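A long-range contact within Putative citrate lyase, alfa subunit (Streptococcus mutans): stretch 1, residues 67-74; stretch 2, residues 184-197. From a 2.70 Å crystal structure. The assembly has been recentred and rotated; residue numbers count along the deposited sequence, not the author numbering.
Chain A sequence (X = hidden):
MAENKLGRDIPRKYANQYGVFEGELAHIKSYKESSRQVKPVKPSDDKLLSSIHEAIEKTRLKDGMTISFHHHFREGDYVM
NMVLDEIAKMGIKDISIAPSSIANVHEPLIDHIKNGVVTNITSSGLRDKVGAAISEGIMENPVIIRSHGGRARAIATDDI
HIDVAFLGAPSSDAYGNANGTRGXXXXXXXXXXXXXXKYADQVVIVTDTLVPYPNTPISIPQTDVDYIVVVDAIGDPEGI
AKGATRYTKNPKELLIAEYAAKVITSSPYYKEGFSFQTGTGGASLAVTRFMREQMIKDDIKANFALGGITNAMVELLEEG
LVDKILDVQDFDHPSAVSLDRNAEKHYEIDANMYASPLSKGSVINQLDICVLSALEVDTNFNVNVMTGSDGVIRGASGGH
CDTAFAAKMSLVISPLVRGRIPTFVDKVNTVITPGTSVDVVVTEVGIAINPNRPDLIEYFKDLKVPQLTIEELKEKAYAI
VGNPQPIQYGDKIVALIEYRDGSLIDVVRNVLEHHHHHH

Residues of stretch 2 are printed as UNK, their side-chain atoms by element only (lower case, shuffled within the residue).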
# COMPACT_ATOMS: atom_id res chain seq x y z
N ILE A 67 -2.34 3.58 21.76
CA ILE A 67 -3.37 3.23 20.81
C ILE A 67 -3.66 4.44 19.93
O ILE A 67 -3.38 5.58 20.32
CB ILE A 67 -4.66 2.79 21.55
CG1 ILE A 67 -5.24 3.95 22.35
CG2 ILE A 67 -4.35 1.63 22.48
CD1 ILE A 67 -6.52 3.58 23.08
N SER A 68 -4.23 4.20 18.75
CA SER A 68 -4.55 5.29 17.82
C SER A 68 -5.96 5.19 17.25
O SER A 68 -6.62 4.15 17.34
CB SER A 68 -3.54 5.31 16.67
OG SER A 68 -3.45 4.04 16.04
N PHE A 69 -6.39 6.30 16.64
CA PHE A 69 -7.71 6.43 16.02
C PHE A 69 -7.60 7.49 14.93
O PHE A 69 -6.65 8.26 14.93
CB PHE A 69 -8.77 6.92 17.01
CG PHE A 69 -8.80 6.17 18.31
CD1 PHE A 69 -7.96 6.52 19.35
CD2 PHE A 69 -9.69 5.11 18.49
CE1 PHE A 69 -7.99 5.82 20.56
CE2 PHE A 69 -9.73 4.41 19.68
CZ PHE A 69 -8.88 4.77 20.72
N HIS A 70 -8.56 7.54 14.01
CA HIS A 70 -8.52 8.56 12.98
C HIS A 70 -9.73 9.48 13.15
O HIS A 70 -10.66 9.15 13.88
CB HIS A 70 -8.50 7.95 11.59
CG HIS A 70 -9.80 7.33 11.19
ND1 HIS A 70 -9.98 5.96 11.12
CD2 HIS A 70 -11.00 7.88 10.88
CE1 HIS A 70 -11.23 5.70 10.81
NE2 HIS A 70 -11.87 6.85 10.66
N HIS A 71 -9.71 10.64 12.50
CA HIS A 71 -10.82 11.58 12.62
C HIS A 71 -11.61 11.85 11.33
O HIS A 71 -12.17 12.94 11.14
CB HIS A 71 -10.32 12.92 13.18
CG HIS A 71 -9.41 13.66 12.25
ND1 HIS A 71 -8.14 13.22 11.94
CD2 HIS A 71 -9.60 14.79 11.53
CE1 HIS A 71 -7.59 14.04 11.07
NE2 HIS A 71 -8.45 15.00 10.80
N HIS A 72 -11.68 10.86 10.44
CA HIS A 72 -12.40 11.08 9.19
C HIS A 72 -13.90 11.27 9.36
O HIS A 72 -14.56 11.82 8.48
CB HIS A 72 -12.11 9.95 8.20
CG HIS A 72 -10.81 10.10 7.48
ND1 HIS A 72 -9.77 9.21 7.63
CD2 HIS A 72 -10.39 11.02 6.58
CE1 HIS A 72 -8.76 9.58 6.86
NE2 HIS A 72 -9.11 10.68 6.21
N PHE A 73 -14.43 10.83 10.49
CA PHE A 73 -15.87 10.99 10.76
C PHE A 73 -16.14 12.31 11.48
O PHE A 73 -17.29 12.68 11.75
CB PHE A 73 -16.39 9.83 11.61
CG PHE A 73 -16.47 8.55 10.86
CD1 PHE A 73 -15.77 7.43 11.29
CD2 PHE A 73 -17.25 8.46 9.72
CE1 PHE A 73 -15.84 6.24 10.59
CE2 PHE A 73 -17.33 7.27 9.00
CZ PHE A 73 -16.63 6.16 9.43
N ARG A 74 -15.06 13.02 11.80
CA ARG A 74 -15.13 14.29 12.49
C ARG A 74 -16.08 14.29 13.67
O ARG A 74 -16.03 13.39 14.50
CB ARG A 74 -15.50 15.37 11.49
CG ARG A 74 -14.45 15.47 10.42
CD ARG A 74 -14.47 16.82 9.78
NE ARG A 74 -15.23 16.78 8.55
CZ ARG A 74 -15.54 17.85 7.84
NH1 ARG A 74 -16.24 17.71 6.71
NH2 ARG A 74 -15.14 19.04 8.26
N UNK A 184 -23.29 2.43 5.24
CA UNK A 184 -24.34 3.39 5.61
C UNK A 184 -23.75 4.61 6.31
O UNK A 184 -24.46 5.56 6.58
c UNK A 184 -25.86 1.62 8.70
n UNK A 184 -26.21 0.52 10.94
c UNK A 184 -25.36 2.73 6.52
c UNK A 184 -24.90 2.51 7.93
c UNK A 184 -25.45 1.54 10.17
N UNK A 185 -22.46 4.57 6.60
CA UNK A 185 -21.83 5.69 7.27
C UNK A 185 -20.47 5.92 6.66
O UNK A 185 -19.44 5.70 7.32
o UNK A 185 -22.86 4.84 9.29
c UNK A 185 -21.65 5.39 8.76
c UNK A 185 -21.30 6.66 9.52
N UNK A 186 -20.45 6.37 5.41
CA UNK A 186 -19.20 6.64 4.70
C UNK A 186 -18.52 7.95 5.08
O UNK A 186 -19.13 8.79 5.72
o UNK A 186 -20.23 7.82 2.85
c UNK A 186 -19.44 6.67 3.17
c UNK A 186 -20.16 5.41 2.71
N UNK A 187 -17.27 8.11 4.69
CA UNK A 187 -16.54 9.34 4.98
C UNK A 187 -15.56 9.63 3.84
O UNK A 187 -14.81 10.60 3.88
s UNK A 187 -14.58 7.85 6.22
c UNK A 187 -15.75 9.20 6.28
N UNK A 188 -15.58 8.76 2.84
CA UNK A 188 -14.70 8.94 1.70
C UNK A 188 -13.29 8.42 1.94
O UNK A 188 -13.09 7.26 2.29
N UNK A 189 -12.30 9.29 1.75
CA UNK A 189 -10.92 8.92 1.94
C UNK A 189 -10.63 8.45 3.37
O UNK A 189 -11.36 8.76 4.31
c UNK A 189 -10.01 10.09 1.60
o UNK A 189 -8.67 9.77 1.92
N UNK A 190 -9.55 7.68 3.50
CA UNK A 190 -9.10 7.15 4.78
C UNK A 190 -7.60 7.36 4.93
O UNK A 190 -6.92 6.56 5.56
c UNK A 190 -9.41 5.67 4.88
c UNK A 190 -10.87 5.33 5.13
c UNK A 190 -11.03 3.82 5.17
c UNK A 190 -11.32 5.95 6.46
N UNK A 191 -7.11 8.45 4.35
CA UNK A 191 -5.69 8.77 4.39
C UNK A 191 -5.00 8.82 5.74
O UNK A 191 -3.84 8.44 5.84
N UNK A 192 -5.69 9.28 6.78
CA UNK A 192 -5.03 9.33 8.07
C UNK A 192 -5.01 7.92 8.67
O UNK A 192 -4.02 7.52 9.26
c UNK A 192 -5.71 10.33 9.01
c UNK A 192 -4.59 13.65 7.46
c UNK A 192 -5.81 14.32 7.32
c UNK A 192 -4.56 12.38 8.04
o UNK A 192 -5.85 15.56 6.71
c UNK A 192 -6.99 13.72 7.76
c UNK A 192 -6.94 12.45 8.33
c UNK A 192 -5.73 11.75 8.47
N UNK A 193 -6.08 7.15 8.49
CA UNK A 193 -6.11 5.80 9.04
C UNK A 193 -5.19 4.82 8.31
O UNK A 193 -4.66 3.89 8.92
c UNK A 193 -7.53 5.26 9.04
N UNK A 194 -5.00 5.04 7.02
CA UNK A 194 -4.16 4.14 6.23
C UNK A 194 -2.74 4.02 6.74
O UNK A 194 -2.12 2.97 6.60
c UNK A 194 -4.13 4.58 4.76
c UNK A 194 -4.92 3.83 1.06
c UNK A 194 -5.37 4.16 3.98
se UNK A 194 -5.61 5.13 2.32
N UNK A 195 -2.21 5.08 7.32
CA UNK A 195 -0.86 5.02 7.83
C UNK A 195 -0.84 4.23 9.13
O UNK A 195 0.09 3.49 9.39
c UNK A 195 1.74 7.66 8.79
c UNK A 195 -0.29 6.41 8.04
c UNK A 195 1.09 6.32 8.66
c UNK A 195 -1.22 7.23 8.90
N UNK A 196 -1.88 4.38 9.94
CA UNK A 196 -1.96 3.64 11.19
C UNK A 196 -1.92 2.16 10.92
O UNK A 196 -1.13 1.44 11.51
o UNK A 196 -2.89 6.29 11.87
o UNK A 196 -3.61 5.41 13.75
c UNK A 196 -3.25 5.31 12.56
c UNK A 196 -3.26 3.95 11.91
N UNK A 197 -2.79 1.68 10.04
CA UNK A 197 -2.86 0.26 9.77
C UNK A 197 -1.60 -0.28 9.14
O UNK A 197 -1.39 -1.49 9.10
c UNK A 197 -4.04 -0.03 8.87

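Position 184 carries four carbons in a row ending in nitrogen, extended and out of reach of stretch 1: Lys184. At 185 one carbon bears an oxygen and a carbon, which is threonine's fork. Thr185 points toward stretch 1, yet its closest contact is made by its backbone, O lying 3.1 Å from Phe73 CE2 at the ring's edge, where the polarised C-H groups of an aromatic ring suit a carbonyl. Position 186 repeats the fork but turns it away, so Thr186 contributes little.

Position 187 has one carbon and then a sulfur, a cysteine. Cys187 packs against two consecutive residues: its CB is 3.6 Å from His72 O and 3.7 Å from Phe73 CE2, while SG sits 4.4 Å from the centroid of the Phe73 ring, approaching it obliquely. Position 188 has no side-chain atoms. Gly188 touches nothing here; its backbone angles, 82/-125, would jam a CB against the preceding carbonyl, so the chain itself calls for glycine.

Position 189 shows one carbon and one oxygen, a serine. Ser189 places its backbone O over a face of the His72 ring, 3.3 Å from CD2, and its OG accepts a hydrogen bond from N of residue 191 at 3.2 Å, bracing the approach to the helix. At 190, four carbons fork at the second: Leu190. Its CD2 lies over a face of the His70 ring and 3.8 Å from His72 ND1. Position 191 is bare, and Gly191 N comes within 3.2 Å of His72 CE1.

Position 192 has one carbon, then a six-carbon ring bearing an oxygen: a tyrosine. The Tyr192 ring lies nearly parallel to those of His71 and His72, with centroids 4.8 and 5.0 Å away, but slid so that each pair barely overlaps. Position 193 has a single carbon directed toward stretch 1; Ala193 fits against His70 with little bulk.

Position 194 is an unbranched chain of two carbons, selenium and a carbon, the selenomethionine form of Met194, whose end leads away. At 195, four carbons fork at the first, one arm two carbons long; Ile195 is out of reach. Position 196 has two carbons, the second carrying two oxygens. Asp196 OD2 accepts a hydrogen bond from Ser68 OG at 2.7 Å. The lone carbon of 197 makes Ala197, without contact.

The contact works by a clear rule: His72 inserts its ring against the backbone from Ser189 to Tyr192, the slid Tyr192 ring and the Cys187 sulfur pack nearby, and one buried hydrogen bond, Ser68 to Asp196, ties strand to helix.

Stretch 2 (184-197) KTTCGSLGYAMIDA
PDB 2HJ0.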